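Local coordinates for protein beta-galacturonidase (Eisenbergiella tayi, PDB 6NCW) that hydrolyses beta-galacturonides as a family 2 glycoside hydrolase of a human gut bacterium, with a galacturonate-binding site at its TIM-barrel domain, at residues A[275-280]-A[298-303]; A[472-475]-A[479-482]; A[489-494]-A[546-551]; A[515-518]-A[524-527]; A[532-537]-A[542-547]. All coordinates share one frame; numbering follows the deposited sequence.

Contacts 1, 3 and 5 meet around helix 544-553; contacts 2 and 4 border the loop that leads into it. Contact 5 lies centrally: its centre is 11 Å from that of contact 1 and 10 Å from that of contact 3, with Ile-534 packing on both Phe-275 and Leu-491. Asp-302 of contact 1 takes a salt bridge from Lys-549 of contact 3. Contact 4 joins contact 5 through the Arg-527 NH1 to Glu-537 OE2 salt bridge of 2.6 Å, and contact 2 through Pro-526 against Trp-482. Arg-525 and Lys-532, both galacturonate-binding, bring NH1 and NZ within 3.9 Å of each other, beside the bound glycerol.

Contact 1. Residues A[275-280]-A[298-303]; sequences FCRHED and MLIKDL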
# COMPACT_ATOMS: atom_id res chain seq x y z
N PHE A 275 7.82 -12.55 23.12
CA PHE A 275 7.49 -12.64 21.71
C PHE A 275 7.99 -13.96 21.15
O PHE A 275 9.12 -14.38 21.41
CB PHE A 275 8.10 -11.49 20.91
CG PHE A 275 7.25 -10.26 20.92
CD1 PHE A 275 6.17 -10.15 20.06
CD2 PHE A 275 7.53 -9.21 21.79
CE1 PHE A 275 5.36 -9.01 20.08
CE2 PHE A 275 6.74 -8.07 21.81
CZ PHE A 275 5.64 -7.97 20.95
N CYS A 276 7.14 -14.60 20.37
CA CYS A 276 7.63 -15.60 19.44
C CYS A 276 8.36 -14.87 18.32
O CYS A 276 7.85 -13.89 17.79
CB CYS A 276 6.48 -16.43 18.89
SG CYS A 276 5.59 -17.40 20.15
N ARG A 277 9.57 -15.32 17.98
CA ARG A 277 10.30 -14.71 16.88
C ARG A 277 10.96 -15.80 16.04
O ARG A 277 11.79 -16.57 16.54
CB ARG A 277 11.35 -13.71 17.39
CG ARG A 277 12.23 -13.12 16.28
CD ARG A 277 13.36 -12.27 16.88
NE ARG A 277 14.33 -11.82 15.88
CZ ARG A 277 15.38 -12.52 15.47
NH1 ARG A 277 15.60 -13.74 15.97
NH2 ARG A 277 16.21 -12.02 14.56
N HIS A 278 10.57 -15.84 14.76
CA HIS A 278 11.26 -16.62 13.73
C HIS A 278 12.54 -15.92 13.28
O HIS A 278 12.62 -14.69 13.23
CB HIS A 278 10.35 -16.81 12.50
CG HIS A 278 9.50 -18.04 12.55
ND1 HIS A 278 10.03 -19.31 12.48
CD2 HIS A 278 8.16 -18.20 12.71
CE1 HIS A 278 9.06 -20.20 12.58
NE2 HIS A 278 7.91 -19.54 12.70
N GLU A 279 13.52 -16.72 12.89
CA GLU A 279 14.65 -16.22 12.11
C GLU A 279 14.18 -16.03 10.66
O GLU A 279 14.33 -16.92 9.82
CB GLU A 279 15.85 -17.16 12.20
CG GLU A 279 16.45 -17.26 13.63
CD GLU A 279 17.76 -18.10 13.68
OE1 GLU A 279 18.61 -17.85 14.57
OE2 GLU A 279 17.91 -19.02 12.84
N ASP A 280 13.57 -14.88 10.37
CA ASP A 280 13.10 -14.63 9.02
C ASP A 280 13.15 -13.13 8.72
O ASP A 280 12.87 -12.31 9.60
CB ASP A 280 11.69 -15.17 8.83
CG ASP A 280 11.28 -15.25 7.36
OD1 ASP A 280 10.57 -14.33 6.89
OD2 ASP A 280 11.67 -16.23 6.67
N MET A 298 16.01 -4.32 19.66
CA MET A 298 15.65 -2.99 20.13
C MET A 298 14.16 -2.71 19.97
O MET A 298 13.56 -2.04 20.82
CB MET A 298 16.48 -1.92 19.40
CG MET A 298 17.96 -1.99 19.76
SD MET A 298 18.97 -0.63 19.12
CE MET A 298 18.67 -0.74 17.33
N LEU A 299 13.52 -3.23 18.91
CA LEU A 299 12.07 -3.11 18.82
C LEU A 299 11.41 -3.91 19.93
O LEU A 299 10.51 -3.42 20.62
CB LEU A 299 11.58 -3.57 17.45
CG LEU A 299 12.06 -2.73 16.27
CD1 LEU A 299 11.61 -3.34 14.91
CD2 LEU A 299 11.54 -1.30 16.40
N ILE A 300 11.88 -5.14 20.15
CA ILE A 300 11.30 -6.01 21.16
C ILE A 300 11.46 -5.40 22.56
O ILE A 300 10.52 -5.42 23.37
CB ILE A 300 11.93 -7.41 21.04
CG1 ILE A 300 11.46 -8.07 19.72
CG2 ILE A 300 11.62 -8.26 22.24
CD1 ILE A 300 12.17 -9.39 19.37
N LYS A 301 12.61 -4.77 22.84
CA LYS A 301 12.77 -4.05 24.10
C LYS A 301 11.86 -2.82 24.16
O LYS A 301 11.30 -2.52 25.22
CB LYS A 301 14.24 -3.65 24.31
CG LYS A 301 15.12 -4.80 24.77
CD LYS A 301 16.62 -4.59 24.47
CE LYS A 301 17.13 -3.21 24.91
NZ LYS A 301 18.64 -3.07 24.77
N ASP A 302 11.70 -2.10 23.05
CA ASP A 302 10.79 -0.95 23.02
C ASP A 302 9.36 -1.36 23.34
O ASP A 302 8.61 -0.59 23.96
CB ASP A 302 10.86 -0.26 21.65
CG ASP A 302 10.03 1.04 21.58
OD1 ASP A 302 9.09 1.11 20.76
OD2 ASP A 302 10.30 1.97 22.37
N LEU A 303 8.97 -2.56 22.93
CA LEU A 303 7.63 -3.05 23.21
C LEU A 303 7.41 -3.41 24.68
O LEU A 303 6.26 -3.66 25.07
CB LEU A 303 7.34 -4.25 22.32
CG LEU A 303 6.97 -3.87 20.88
CD1 LEU A 303 7.31 -4.97 19.88
CD2 LEU A 303 5.48 -3.51 20.79
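A beta-alpha-beta unit of the TIM barrel is held together here: strand 268-276 ends in Phe-275 and Cys-276, helix 290-302 follows, and the next strand, 307-309, lies parallel to the first. Phe-275 directs its ring out of the strand to the C-terminal end of the helix. Its far corner does the touching, with CZ 3.6 Å from Leu-303 CD1 and CE2 3.9 Å from Leu-303 CB. The two side chains cross at about a right angle, and the methyl approaches the ring obliquely. With CG anti to the carbonyl carbon (chi1 -85°), the phenyl group is swung beside its own backbone N, and CD2 comes within 4.2 Å of Ile-300 CG2.

The other branch of Ile-300 meets a different partner. Its CD1 reaches Arg-277 CD at 4.0 Å, so the middle of the arginine chain serves as an apolar surface. That chain runs extended from CG to NE, and its charged end continues past the isoleucine to a salt bridge with Asp-296 on the same helix. No hydrogen bond spans the two segments; backbone bonds instead tie Phe-275 to Ser-307 and Arg-309 of the next strand. Val-548 of helix 544-553 packs on both Phe-275 and Leu-303, and Ile-308 on Ile-300. All four touching side chains are buried, filling the layer between a parallel strand and its covering helix that is typical of a beta/alpha barrel.

Contact 2. Residues A[472-475]-A[479-482]; sequences YGYR and HVKW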
# COMPACT_ATOMS: atom_id res chain seq x y z
N TYR A 472 -0.53 -5.50 7.05
CA TYR A 472 -0.09 -4.12 7.24
C TYR A 472 -0.61 -3.25 6.13
O TYR A 472 -0.43 -3.55 4.94
CB TYR A 472 1.45 -4.03 7.29
CG TYR A 472 2.00 -2.61 7.42
CD1 TYR A 472 2.52 -1.93 6.33
CD2 TYR A 472 1.97 -1.95 8.64
CE1 TYR A 472 3.00 -0.64 6.44
CE2 TYR A 472 2.44 -0.65 8.77
CZ TYR A 472 2.97 -0.00 7.67
OH TYR A 472 3.46 1.29 7.79
N GLY A 473 -1.28 -2.16 6.51
CA GLY A 473 -1.85 -1.25 5.56
C GLY A 473 -3.33 -1.48 5.27
O GLY A 473 -3.98 -0.57 4.76
N TYR A 474 -3.87 -2.66 5.56
CA TYR A 474 -5.30 -2.87 5.37
C TYR A 474 -6.05 -2.37 6.61
O TYR A 474 -5.93 -2.96 7.69
CB TYR A 474 -5.64 -4.34 5.11
CG TYR A 474 -7.09 -4.44 4.70
CD1 TYR A 474 -7.54 -3.77 3.58
CD2 TYR A 474 -8.02 -5.16 5.47
CE1 TYR A 474 -8.84 -3.82 3.20
CE2 TYR A 474 -9.35 -5.21 5.10
CZ TYR A 474 -9.75 -4.55 3.94
OH TYR A 474 -11.06 -4.56 3.53
N ARG A 475 -6.82 -1.30 6.44
CA ARG A 475 -7.55 -0.68 7.53
C ARG A 475 -8.97 -0.36 7.08
O ARG A 475 -9.17 0.06 5.94
CB ARG A 475 -6.85 0.61 7.98
CG ARG A 475 -5.43 0.36 8.52
CD ARG A 475 -4.48 1.45 8.03
NE ARG A 475 -4.91 2.78 8.43
CZ ARG A 475 -4.35 3.90 8.00
NH1 ARG A 475 -3.36 3.84 7.12
NH2 ARG A 475 -4.80 5.08 8.44
N HIS A 479 -13.57 -2.78 10.86
CA HIS A 479 -12.72 -3.60 11.72
C HIS A 479 -12.87 -5.09 11.40
O HIS A 479 -12.91 -5.93 12.31
CB HIS A 479 -13.02 -3.35 13.20
CG HIS A 479 -12.80 -1.94 13.65
ND1 HIS A 479 -12.83 -1.57 14.98
CD2 HIS A 479 -12.53 -0.81 12.95
CE1 HIS A 479 -12.59 -0.27 15.08
NE2 HIS A 479 -12.41 0.21 13.86
N VAL A 480 -12.98 -5.43 10.11
CA VAL A 480 -13.02 -6.85 9.73
C VAL A 480 -11.70 -7.55 10.09
O VAL A 480 -10.64 -6.92 10.23
CB VAL A 480 -13.33 -7.00 8.23
CG1 VAL A 480 -14.57 -6.19 7.87
CG2 VAL A 480 -12.14 -6.54 7.40
N LYS A 481 -11.76 -8.87 10.25
CA LYS A 481 -10.54 -9.64 10.41
C LYS A 481 -9.62 -9.42 9.22
O LYS A 481 -10.07 -9.24 8.08
CB LYS A 481 -10.85 -11.13 10.60
CG LYS A 481 -11.36 -11.44 12.01
CD LYS A 481 -11.76 -12.91 12.22
CE LYS A 481 -12.28 -13.09 13.66
NZ LYS A 481 -12.68 -14.48 13.95
N TRP A 482 -8.32 -9.39 9.52
CA TRP A 482 -7.16 -9.03 8.69
C TRP A 482 -6.88 -7.53 8.69
O TRP A 482 -5.80 -7.13 8.26
CB TRP A 482 -7.26 -9.54 7.24
CG TRP A 482 -7.36 -11.07 7.13
CD1 TRP A 482 -8.45 -11.80 6.72
CD2 TRP A 482 -6.33 -12.03 7.44
NE1 TRP A 482 -8.16 -13.16 6.76
CE2 TRP A 482 -6.86 -13.32 7.20
CE3 TRP A 482 -5.01 -11.92 7.92
CZ2 TRP A 482 -6.12 -14.48 7.41
CZ3 TRP A 482 -4.28 -13.08 8.12
CH2 TRP A 482 -4.84 -14.34 7.88
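Tyr-474 OH is hydrogen-bonded to Arg-516 NH2 of the third subunit, which fixes the far end of a ring whose flank rests on residues 479-482. The ring meets that segment along one edge. CE2 lies 3.9 Å from Val-480 CG2, and the next carbon along, CD2, is 4.1 Å from Trp-482 O; both partners are close to the ring plane. CG stands anti to the backbone N of the tyrosine (chi1 -171°), which carries the phenol across the gap, and the valine side chain crosses it at about a right angle. The carbonyl of Trp-482 lies side-on to this edge, its C and O almost equally near CD2, without a hydrogen bond.

The indole of Trp-482 leads away from Tyr-474. Its NE1 binds Phe-522 O of the third subunit, and its ring packs edge-to-face with Trp-433. Val-480 and Trp-482 also pack on Thr-528 and Arg-527 of that subunit.

Both segments belong to the long loop between strand 461-466 and helix 484-500. Across the contact there are only van der Waals touches, while the polar ends of Tyr-474 and Trp-482 are spent on another chain, consistent with a loop whose shape is coupled to the subunit interface.

Contact 3. Residues A[489-494]-A[546-551]; sequences QALKEQ and EVVKDS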
# COMPACT_ATOMS: atom_id res chain seq x y z
N GLN A 489 -7.87 -4.72 18.63
CA GLN A 489 -8.88 -5.17 19.59
C GLN A 489 -8.57 -6.55 20.12
O GLN A 489 -8.71 -6.81 21.32
CB GLN A 489 -10.27 -5.18 18.94
CG GLN A 489 -10.69 -3.88 18.25
CD GLN A 489 -11.98 -4.03 17.41
OE1 GLN A 489 -12.45 -3.06 16.81
NE2 GLN A 489 -12.54 -5.25 17.37
N ALA A 490 -8.19 -7.47 19.23
CA ALA A 490 -7.87 -8.83 19.66
C ALA A 490 -6.72 -8.84 20.67
O ALA A 490 -6.82 -9.45 21.74
CB ALA A 490 -7.52 -9.69 18.44
N LEU A 491 -5.62 -8.15 20.35
CA LEU A 491 -4.45 -8.19 21.23
C LEU A 491 -4.75 -7.54 22.57
O LEU A 491 -4.31 -8.03 23.62
CB LEU A 491 -3.25 -7.51 20.56
CG LEU A 491 -2.29 -8.42 19.77
CD1 LEU A 491 -1.56 -9.36 20.71
CD2 LEU A 491 -3.04 -9.23 18.71
N LYS A 492 -5.53 -6.45 22.58
CA LYS A 492 -5.90 -5.82 23.84
C LYS A 492 -6.64 -6.81 24.74
O LYS A 492 -6.28 -7.01 25.90
CB LYS A 492 -6.75 -4.57 23.57
CG LYS A 492 -6.92 -3.68 24.79
CD LYS A 492 -7.83 -2.49 24.50
CE LYS A 492 -7.83 -1.50 25.68
NZ LYS A 492 -8.32 -0.15 25.26
N GLU A 493 -7.66 -7.48 24.20
CA GLU A 493 -8.41 -8.45 24.99
C GLU A 493 -7.57 -9.67 25.36
O GLU A 493 -7.67 -10.19 26.48
CB GLU A 493 -9.66 -8.90 24.23
CG GLU A 493 -10.50 -9.88 25.06
CD GLU A 493 -11.70 -10.45 24.33
OE1 GLU A 493 -11.98 -9.99 23.20
OE2 GLU A 493 -12.36 -11.36 24.91
N GLN A 494 -6.75 -10.17 24.43
CA GLN A 494 -5.92 -11.35 24.71
C GLN A 494 -4.93 -11.11 25.84
O GLN A 494 -4.76 -11.96 26.72
CB GLN A 494 -5.18 -11.77 23.44
CG GLN A 494 -6.11 -12.38 22.40
CD GLN A 494 -5.45 -12.55 21.05
OE1 GLN A 494 -4.37 -12.02 20.82
NE2 GLN A 494 -6.09 -13.30 20.15
N GLU A 546 1.18 -0.37 19.49
CA GLU A 546 0.99 0.51 20.65
C GLU A 546 0.17 -0.16 21.74
O GLU A 546 0.34 0.16 22.92
CB GLU A 546 0.35 1.82 20.22
CG GLU A 546 1.24 2.67 19.32
CD GLU A 546 2.57 3.02 19.99
OE1 GLU A 546 3.65 2.85 19.36
OE2 GLU A 546 2.54 3.44 21.17
N VAL A 547 -0.69 -1.11 21.38
CA VAL A 547 -1.46 -1.87 22.35
C VAL A 547 -0.56 -2.82 23.15
O VAL A 547 -0.70 -2.95 24.37
CB VAL A 547 -2.59 -2.63 21.63
CG1 VAL A 547 -2.99 -3.89 22.41
CG2 VAL A 547 -3.80 -1.74 21.47
N VAL A 548 0.35 -3.51 22.46
CA VAL A 548 1.28 -4.41 23.14
C VAL A 548 2.22 -3.61 24.03
O VAL A 548 2.49 -3.99 25.18
CB VAL A 548 2.07 -5.25 22.12
CG1 VAL A 548 3.16 -6.02 22.81
CG2 VAL A 548 1.13 -6.24 21.38
N LYS A 549 2.74 -2.50 23.52
CA LYS A 549 3.66 -1.67 24.28
C LYS A 549 2.99 -1.16 25.56
O LYS A 549 3.56 -1.26 26.65
CB LYS A 549 4.15 -0.53 23.40
CG LYS A 549 5.11 0.45 24.05
CD LYS A 549 5.62 1.39 22.96
CE LYS A 549 6.65 2.36 23.48
NZ LYS A 549 7.16 3.20 22.37
N ASP A 550 1.77 -0.62 25.44
CA ASP A 550 1.05 -0.18 26.63
C ASP A 550 0.92 -1.29 27.65
O ASP A 550 1.10 -1.07 28.85
CB ASP A 550 -0.34 0.33 26.26
CG ASP A 550 -0.31 1.67 25.54
OD1 ASP A 550 0.75 2.34 25.54
OD2 ASP A 550 -1.35 2.03 24.95
N SER A 551 0.60 -2.51 27.20
CA SER A 551 0.42 -3.62 28.12
C SER A 551 1.74 -4.03 28.77
O SER A 551 1.84 -4.11 30.00
CB SER A 551 -0.21 -4.81 27.40
OG SER A 551 -0.21 -5.95 28.25
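The peptide group joining Leu-491 to Lys-492 is the flat element of this contact, and a methyl of Val-547 stands over one of its faces. CG1 is 3.6 Å from Lys-492 N, almost straight above the peptide plane, and 4.1 Å from Leu-491 C. The same methyl fits between two side-chain roots, with Leu-491 CB at 4.1 Å and Lys-492 CB at 4.0 Å. It gets there because CG1 lies anti to the valine N (chi1 153°), reaching across to the backbone of helix 484-500.

A second, looser touch lies deeper. Leu-491 CD1 comes to 4.2 Å from Val-548 CG2, the two side chains crossing obliquely. Ala-468 also packs on Leu-491. At the other margin Lys-492 is exposed: only the base of its side chain takes part, and the extended chain beyond CG carries the ammonium away from helix 544-553.

The helix axes approach to 9.3 Å and run nearly parallel, with a crossing angle of -18°. Two helices side by side in the same direction, with buried aliphatic groups toward the strands and a lysine at the surface, are typical of the outer helical ring of a TIM barrel.

Contact 4. Residues A[515-518]-A[524-527]; sequences VRVC and SRPR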
# COMPACT_ATOMS: atom_id res chain seq x y z
N VAL A 515 6.21 -13.43 8.61
CA VAL A 515 7.19 -14.45 8.22
C VAL A 515 6.75 -15.12 6.93
O VAL A 515 5.58 -15.50 6.81
CB VAL A 515 7.37 -15.52 9.32
CG1 VAL A 515 8.29 -16.65 8.82
CG2 VAL A 515 7.88 -14.90 10.65
N ARG A 516 7.69 -15.31 5.99
CA ARG A 516 7.40 -16.06 4.77
C ARG A 516 7.14 -17.53 5.12
O ARG A 516 7.82 -18.10 5.97
CB ARG A 516 8.59 -15.94 3.80
CG ARG A 516 8.53 -16.85 2.56
CD ARG A 516 7.44 -16.42 1.55
NE ARG A 516 7.79 -15.13 0.94
CZ ARG A 516 6.93 -14.24 0.47
NH1 ARG A 516 5.61 -14.44 0.58
NH2 ARG A 516 7.39 -13.12 -0.09
N VAL A 517 6.14 -18.13 4.47
CA VAL A 517 5.80 -19.55 4.67
C VAL A 517 5.83 -20.33 3.36
O VAL A 517 6.07 -19.76 2.28
CB VAL A 517 4.43 -19.70 5.35
CG1 VAL A 517 4.43 -18.98 6.72
CG2 VAL A 517 3.35 -19.15 4.45
N CYS A 518 5.56 -21.64 3.43
CA CYS A 518 5.64 -22.49 2.26
C CYS A 518 4.41 -22.30 1.37
O CYS A 518 3.31 -22.02 1.84
CB CYS A 518 5.79 -23.96 2.65
SG CYS A 518 7.43 -24.35 3.43
N SER A 524 -4.60 -20.35 3.62
CA SER A 524 -4.91 -19.72 4.89
C SER A 524 -3.88 -18.69 5.29
O SER A 524 -3.87 -18.26 6.44
CB SER A 524 -5.00 -20.78 5.99
OG SER A 524 -3.75 -21.43 6.13
N ARG A 525 -3.00 -18.28 4.36
CA ARG A 525 -1.88 -17.40 4.68
C ARG A 525 -1.79 -16.30 3.62
O ARG A 525 -1.04 -16.43 2.64
CB ARG A 525 -0.56 -18.19 4.76
CG ARG A 525 -0.46 -19.13 5.94
CD ARG A 525 -0.38 -18.36 7.23
NE ARG A 525 -0.28 -19.22 8.41
CZ ARG A 525 -1.32 -19.59 9.16
NH1 ARG A 525 -2.54 -19.18 8.83
NH2 ARG A 525 -1.14 -20.35 10.24
N PRO A 526 -2.54 -15.21 3.79
CA PRO A 526 -2.46 -14.10 2.84
C PRO A 526 -1.02 -13.73 2.52
O PRO A 526 -0.15 -13.71 3.40
CB PRO A 526 -3.18 -12.95 3.57
CG PRO A 526 -4.14 -13.64 4.51
CD PRO A 526 -3.45 -14.94 4.92
N ARG A 527 -0.76 -13.47 1.23
CA ARG A 527 0.55 -13.10 0.72
C ARG A 527 1.58 -14.22 0.85
O ARG A 527 2.79 -13.96 0.73
CB ARG A 527 1.10 -11.84 1.40
CG ARG A 527 0.08 -10.70 1.63
CD ARG A 527 0.81 -9.47 2.18
NE ARG A 527 1.26 -9.73 3.53
CZ ARG A 527 2.39 -9.27 4.05
NH1 ARG A 527 3.20 -8.52 3.31
NH2 ARG A 527 2.71 -9.58 5.30
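Val-517 and Arg-525 form the close-packed part of this contact, both buried. The valine methyl CG2 lies 4.0 Å from Arg-525 CB and 4.1 Å from CG, so it meets the base of the arginine and leaves the guanidinium to other partners. The two side chains cross at about a right angle. Arg-525 bends at chi2 (-68°), and its NH1 turns back to donate a hydrogen bond to Ser-524 O at 2.9 Å, approaching from above the carbonyl plane, while NE makes a salt bridge with Asp-131. Both Arg-525 and Asp-131 bind galacturonate, and Val-517 also packs on Asp-131, so it touches both of these binding residues.

The segments flank a short loop in the connection that follows barrel strand 504-509: strand 515-516 pairs antiparallel with 529-530, and residues 524-527 belong to the excursion between them. At the C-terminal end of the parallel strands, where TIM barrels carry their active sites, this loop brings Arg-525 to the bound glycerol.

On the partly exposed side the two segments hold each other more loosely. Arg-516 starts out away from residues 524-527 but doubles back through bends at chi2 and chi3. Its NH1 reaches Arg-527 O at 2.9 Å, in the guanidinium plane, yet the bond is weak, with an N-H...O angle of only 119°. That nitrogen also binds Thr-528 O, and NH2 goes to Tyr-474 OH of the third subunit.

Contact 5. Residues A[532-537]-A[542-547]; sequences KGIVDE and KLAYEV
Lys-542 grips residues 532-537 at both of its ends. Its backbone N donates to Ile-534 O at 3.1 Å, a fairly straight bond (160°), and its NZ donates to Gly-533 O at 2.8 Å, tilted from the carbonyl plane. The chain is extended beyond CG (chi2 180°), so it runs alongside the segment and spans from one carbonyl to the one before. NZ is shared further: Asp-514 OD1 makes a salt bridge with it, and Ala-470 O accepts another hydrogen bond. Three acceptors thus surround this buried ammonium, an environment that would probably favour its charged form. Gly-533 is satisfied on both sides, its O also taking Gln-487 NE2 and its N giving to Asp-514 OD1.

These bonds close the short connection that leads from the last active-site loop of the TIM barrel into helix 544-553. Tyr-545 N bonds to Lys-542 O at 3.0 Å, while Leu-543 N finds Glu-484 OE1. Aliphatic groups add apolar contacts. Ile-534 CG2 presses to 3.6 Å from Tyr-545 CA, and Val-535 CG1 meets the edge of the tyrosine ring, 3.7 Å from CD2. The ring's hydroxyl is bonded to Asp-302. The side chain of galacturonate-binding Lys-532 starts out away from residues 542-547, its NZ hydrogen-bonded to Tyr-434 OH, and Asp-536 pairs with Arg-540.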
# COMPACT_ATOMS: atom_id res chain seq x y z
N LYS A 532 0.77 -12.54 11.46
CA LYS A 532 0.42 -12.23 12.84
C LYS A 532 1.50 -11.43 13.52
O LYS A 532 1.47 -11.28 14.75
CB LYS A 532 0.11 -13.51 13.60
CG LYS A 532 -1.06 -14.29 12.96
CD LYS A 532 -1.58 -15.39 13.86
CE LYS A 532 -2.72 -16.17 13.19
NZ LYS A 532 -2.26 -17.02 12.08
N GLY A 533 2.46 -10.90 12.76
CA GLY A 533 3.45 -10.03 13.35
C GLY A 533 2.80 -8.80 13.97
O GLY A 533 1.77 -8.31 13.51
N ILE A 534 3.40 -8.35 15.07
CA ILE A 534 3.13 -7.02 15.59
C ILE A 534 3.88 -5.96 14.77
O ILE A 534 3.48 -4.79 14.76
CB ILE A 534 3.50 -6.99 17.08
CG1 ILE A 534 2.66 -8.04 17.87
CG2 ILE A 534 3.40 -5.56 17.67
CD1 ILE A 534 1.11 -7.95 17.72
N VAL A 535 4.96 -6.33 14.09
CA VAL A 535 5.56 -5.52 13.04
C VAL A 535 5.46 -6.34 11.76
O VAL A 535 5.34 -7.56 11.83
CB VAL A 535 7.03 -5.10 13.34
CG1 VAL A 535 7.12 -4.29 14.63
CG2 VAL A 535 8.00 -6.33 13.38
N ASP A 536 5.45 -5.68 10.60
CA ASP A 536 5.40 -6.46 9.36
C ASP A 536 6.80 -7.00 9.01
O ASP A 536 7.76 -6.84 9.77
CB ASP A 536 4.76 -5.67 8.23
CG ASP A 536 5.67 -4.64 7.57
OD1 ASP A 536 6.77 -4.30 8.08
OD2 ASP A 536 5.26 -4.16 6.48
N GLU A 537 6.91 -7.67 7.86
CA GLU A 537 8.20 -8.30 7.54
C GLU A 537 9.29 -7.26 7.39
O GLU A 537 10.46 -7.58 7.60
CB GLU A 537 8.10 -9.19 6.30
CG GLU A 537 7.77 -8.47 4.96
CD GLU A 537 6.27 -8.31 4.74
OE1 GLU A 537 5.52 -8.23 5.74
OE2 GLU A 537 5.83 -8.25 3.56
N LYS A 542 2.70 -2.20 13.15
CA LYS A 542 1.27 -2.18 12.90
C LYS A 542 0.57 -1.40 14.02
O LYS A 542 1.20 -1.03 15.01
CB LYS A 542 0.73 -3.61 12.81
CG LYS A 542 1.29 -4.42 11.65
CD LYS A 542 0.71 -5.83 11.62
CE LYS A 542 1.59 -6.74 10.75
NZ LYS A 542 1.16 -8.14 10.82
N LEU A 543 -0.73 -1.14 13.86
CA LEU A 543 -1.43 -0.38 14.89
C LEU A 543 -1.35 -1.07 16.25
O LEU A 543 -1.11 -0.42 17.27
CB LEU A 543 -2.90 -0.13 14.50
CG LEU A 543 -3.22 0.71 13.25
CD1 LEU A 543 -4.73 0.77 13.02
CD2 LEU A 543 -2.68 2.12 13.41
N ALA A 544 -1.50 -2.40 16.27
CA ALA A 544 -1.43 -3.17 17.51
C ALA A 544 -0.10 -3.01 18.25
O ALA A 544 -0.01 -3.41 19.41
CB ALA A 544 -1.65 -4.66 17.22
N TYR A 545 0.92 -2.43 17.62
CA TYR A 545 2.19 -2.25 18.30
C TYR A 545 2.02 -1.40 19.56
O TYR A 545 2.60 -1.71 20.61
CB TYR A 545 3.19 -1.63 17.33
CG TYR A 545 4.61 -1.39 17.79
CD1 TYR A 545 4.93 -0.36 18.66
CD2 TYR A 545 5.66 -2.13 17.24
CE1 TYR A 545 6.22 -0.11 19.03
CE2 TYR A 545 6.96 -1.89 17.60
CZ TYR A 545 7.24 -0.89 18.49
OH TYR A 545 8.54 -0.66 18.83
N GLU A 546 1.18 -0.37 19.49
CA GLU A 546 0.99 0.51 20.65
C GLU A 546 0.17 -0.16 21.74
O GLU A 546 0.34 0.16 22.92
CB GLU A 546 0.35 1.82 20.22
CG GLU A 546 1.24 2.67 19.32
CD GLU A 546 2.57 3.02 19.99
OE1 GLU A 546 3.65 2.85 19.36
OE2 GLU A 546 2.54 3.44 21.17
N VAL A 547 -0.69 -1.11 21.38
CA VAL A 547 -1.46 -1.87 22.35
C VAL A 547 -0.56 -2.82 23.15
O VAL A 547 -0.70 -2.95 24.37
CB VAL A 547 -2.59 -2.63 21.63
CG1 VAL A 547 -2.99 -3.89 22.41
CG2 VAL A 547 -3.80 -1.74 21.47